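5-formaminoimidazole-4-carboxamide-1-(beta)-D-ribofuranosyl 5'-monophosphate synthetase (Methanocaldococcus jannaschii, PDB 2R7L) catalyses the ATP- and formate-dependent, folate-independent formylation of AICAR to FAICAR, a late step of de novo purine biosynthesis in this archaeon. Local coordinates at residues 165-168 with 174-177. Sequence-based numbering, arbitrary orientation.
Sequences GYFI and EFYK. With ATP (adenosine-5'-triphosphate), chain E.
In the ATP-grasp region, the small antiparallel sheet over the nucleotide packs its edge strand against a helix through an edge-to-face pair of phenylalanines, Phe167 and Phe175. Phe167 turns the edge of its ring toward one face of Phe175, with the planes 70° apart. The ring centroids are 5.4 Å from each other. Contact is made off-centre, where CZ of Phe167 lies 3.9 Å from CD1 of Phe175. The backbone O of Phe175 lies oblique to the Phe167 ring, 3.7 Å from its CZ. On the helix, Phe175 holds CG anti to its backbone N (chi1 178°), which brings the end of the side chain closer to the strand. Glu174 only grazes the strand, its CD 4.1 Å from Ile168 O; its carboxylate is engaged by the backbone N of Ser170 instead, while Ile168 O accepts a hydrogen bond from Lys178 NZ. Pro240 of the second subunit packs against Ile168.

Tyr166, just before the strand, turns the other way, and its OH donates a short 2.5 Å hydrogen bond to O2A on the alpha phosphate of ATP, which meets the ring at its edge. Consecutive residues thus point to the nucleotide on one side and to the helix on the other. Strand 167-169 pairs with strand 153-156, whose Val155 touches both phenylalanines, and Leu182, further along helix 172-184, also packs on Phe167.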
loop_
_atom_site.group_PDB
_atom_site.type_symbol
_atom_site.label_atom_id
_atom_site.label_comp_id
_atom_site.label_asym_id
_atom_site.label_seq_id
_atom_site.Cartn_x
_atom_site.Cartn_y
_atom_site.Cartn_z
ATOM N N GLY A 165 18.152 -33.114 -27.010
ATOM C CA GLY A 165 18.350 -34.240 -27.917
ATOM C C GLY A 165 17.031 -34.923 -28.235
ATOM O O GLY A 165 17.007 -36.022 -28.792
ATOM N N TYR A 166 15.934 -34.259 -27.882
ATOM C CA TYR A 166 14.584 -34.787 -28.055
ATOM C C TYR A 166 14.181 -34.905 -29.526
ATOM O O TYR A 166 14.736 -34.227 -30.393
ATOM C CB TYR A 166 13.578 -33.883 -27.330
ATOM C CG TYR A 166 13.665 -33.910 -25.814
ATOM C CD1 TYR A 166 14.862 -34.203 -25.166
ATOM C CD2 TYR A 166 12.554 -33.619 -25.032
ATOM C CE1 TYR A 166 14.945 -34.227 -23.782
ATOM C CE2 TYR A 166 12.626 -33.635 -23.645
ATOM C CZ TYR A 166 13.825 -33.939 -23.026
ATOM O OH TYR A 166 13.907 -33.960 -21.649
ATOM N N PHE A 167 13.216 -35.776 -29.804
ATOM C CA PHE A 167 12.586 -35.804 -31.126
ATOM C C PHE A 167 11.196 -36.416 -31.094
ATOM O O PHE A 167 10.817 -37.088 -30.127
ATOM C CB PHE A 167 13.485 -36.457 -32.202
ATOM C CG PHE A 167 13.697 -37.944 -32.028
ATOM C CD1 PHE A 167 14.897 -38.430 -31.527
ATOM C CD2 PHE A 167 12.709 -38.856 -32.398
ATOM C CE1 PHE A 167 15.102 -39.796 -31.381
ATOM C CE2 PHE A 167 12.905 -40.222 -32.252
ATOM C CZ PHE A 167 14.103 -40.693 -31.741
ATOM N N ILE A 168 10.439 -36.153 -32.152
ATOM C CA ILE A 168 9.074 -36.646 -32.296
ATOM C C ILE A 168 9.036 -37.742 -33.360
ATOM O O ILE A 168 9.687 -37.626 -34.401
ATOM C CB ILE A 168 8.125 -35.506 -32.736
ATOM C CG1 ILE A 168 8.126 -34.381 -31.694
ATOM C CG2 ILE A 168 6.710 -36.041 -32.999
ATOM C CD1 ILE A 168 7.503 -33.096 -32.177
ATOM N N GLU A 174 10.223 -44.167 -38.363
ATOM C CA GLU A 174 10.634 -42.789 -38.124
ATOM C C GLU A 174 11.563 -42.674 -36.918
ATOM O O GLU A 174 12.536 -41.919 -36.941
ATOM C CB GLU A 174 9.423 -41.882 -37.945
ATOM C CG GLU A 174 9.800 -40.475 -37.554
ATOM C CD GLU A 174 8.722 -39.471 -37.885
ATOM O OE1 GLU A 174 7.530 -39.760 -37.633
ATOM O OE2 GLU A 174 9.079 -38.388 -38.395
ATOM N N PHE A 175 11.272 -43.439 -35.870
ATOM C CA PHE A 175 12.134 -43.447 -34.698
ATOM C C PHE A 175 13.602 -43.671 -35.076
ATOM O O PHE A 175 14.482 -42.938 -34.621
ATOM C CB PHE A 175 11.677 -44.503 -33.685
ATOM C CG PHE A 175 12.561 -44.592 -32.472
ATOM C CD1 PHE A 175 12.154 -44.057 -31.259
ATOM C CD2 PHE A 175 13.808 -45.193 -32.548
ATOM C CE1 PHE A 175 12.971 -44.131 -30.147
ATOM C CE2 PHE A 175 14.631 -45.264 -31.440
ATOM C CZ PHE A 175 14.211 -44.733 -30.236
ATOM N N TYR A 176 13.866 -44.681 -35.907
ATOM C CA TYR A 176 15.249 -45.012 -36.271
ATOM C C TYR A 176 15.844 -44.023 -37.265
ATOM O O TYR A 176 17.035 -43.708 -37.207
ATOM C CB TYR A 176 15.364 -46.445 -36.803
ATOM C CG TYR A 176 15.018 -47.502 -35.781
ATOM C CD1 TYR A 176 15.820 -47.709 -34.671
ATOM C CD2 TYR A 176 13.889 -48.290 -35.929
ATOM C CE1 TYR A 176 15.506 -48.671 -33.731
ATOM C CE2 TYR A 176 13.568 -49.256 -34.994
ATOM C CZ TYR A 176 14.382 -49.440 -33.896
ATOM O OH TYR A 176 14.069 -50.411 -32.962
ATOM N N LYS A 177 15.014 -43.530 -38.175
ATOM C CA LYS A 177 15.457 -42.512 -39.116
ATOM C C LYS A 177 16.001 -41.314 -38.335
ATOM O O LYS A 177 17.088 -40.811 -38.626
ATOM C CB LYS A 177 14.297 -42.093 -40.029
ATOM C CG LYS A 177 14.711 -41.407 -41.329
ATOM C CD LYS A 177 15.016 -39.928 -41.124
ATOM C CE LYS A 177 15.399 -39.248 -42.433
ATOM N NZ LYS A 177 15.849 -37.843 -42.213
HETATM P PG ATP E . 12.535 -28.405 -17.770
HETATM O O1G ATP E . 13.164 -28.386 -16.395
HETATM O O2G ATP E . 11.046 -28.119 -17.780
HETATM O O3G ATP E . 13.318 -27.627 -18.802
HETATM P PB ATP E . 11.790 -31.153 -17.638
HETATM O O1B ATP E . 11.032 -30.655 -16.432
HETATM O O2B ATP E . 12.680 -32.366 -17.480
HETATM O O3B ATP E . 12.684 -29.950 -18.248
HETATM P PA ATP E . 10.861 -32.445 -20.037
HETATM O O1A ATP E . 10.149 -33.736 -19.727
HETATM O O2A ATP E . 12.294 -32.415 -20.494
HETATM O O3A ATP E . 10.674 -31.450 -18.770
HETATM O "O5'" ATP E . 9.985 -31.693 -21.146
HETATM C "C5'" ATP E . 10.570 -30.651 -21.909
HETATM C "C4'" ATP E . 9.508 -30.121 -22.859
HETATM O "O4'" ATP E . 9.158 -31.119 -23.824
HETATM C "C3'" ATP E . 8.210 -29.772 -22.152
HETATM O "O3'" ATP E . 8.223 -28.439 -21.631
HETATM C "C2'" ATP E . 7.176 -29.954 -23.246
HETATM O "O2'" ATP E . 7.071 -28.769 -24.033
HETATM C "C1'" ATP E . 7.758 -31.064 -24.112
HETATM N N9 ATP E . 7.150 -32.337 -23.680
HETATM C C8 ATP E . 7.614 -33.110 -22.679
HETATM N N7 ATP E . 6.832 -34.205 -22.513
HETATM C C5 ATP E . 5.853 -34.149 -23.436
HETATM C C6 ATP E . 4.704 -34.998 -23.816
HETATM N N6 ATP E . 4.432 -36.152 -23.159
HETATM N N1 ATP E . 3.926 -34.567 -24.829
HETATM C C2 ATP E . 4.181 -33.415 -25.487
HETATM N N3 ATP E . 5.212 -32.604 -25.200
HETATM C C4 ATP E . 6.060 -32.905 -24.194
#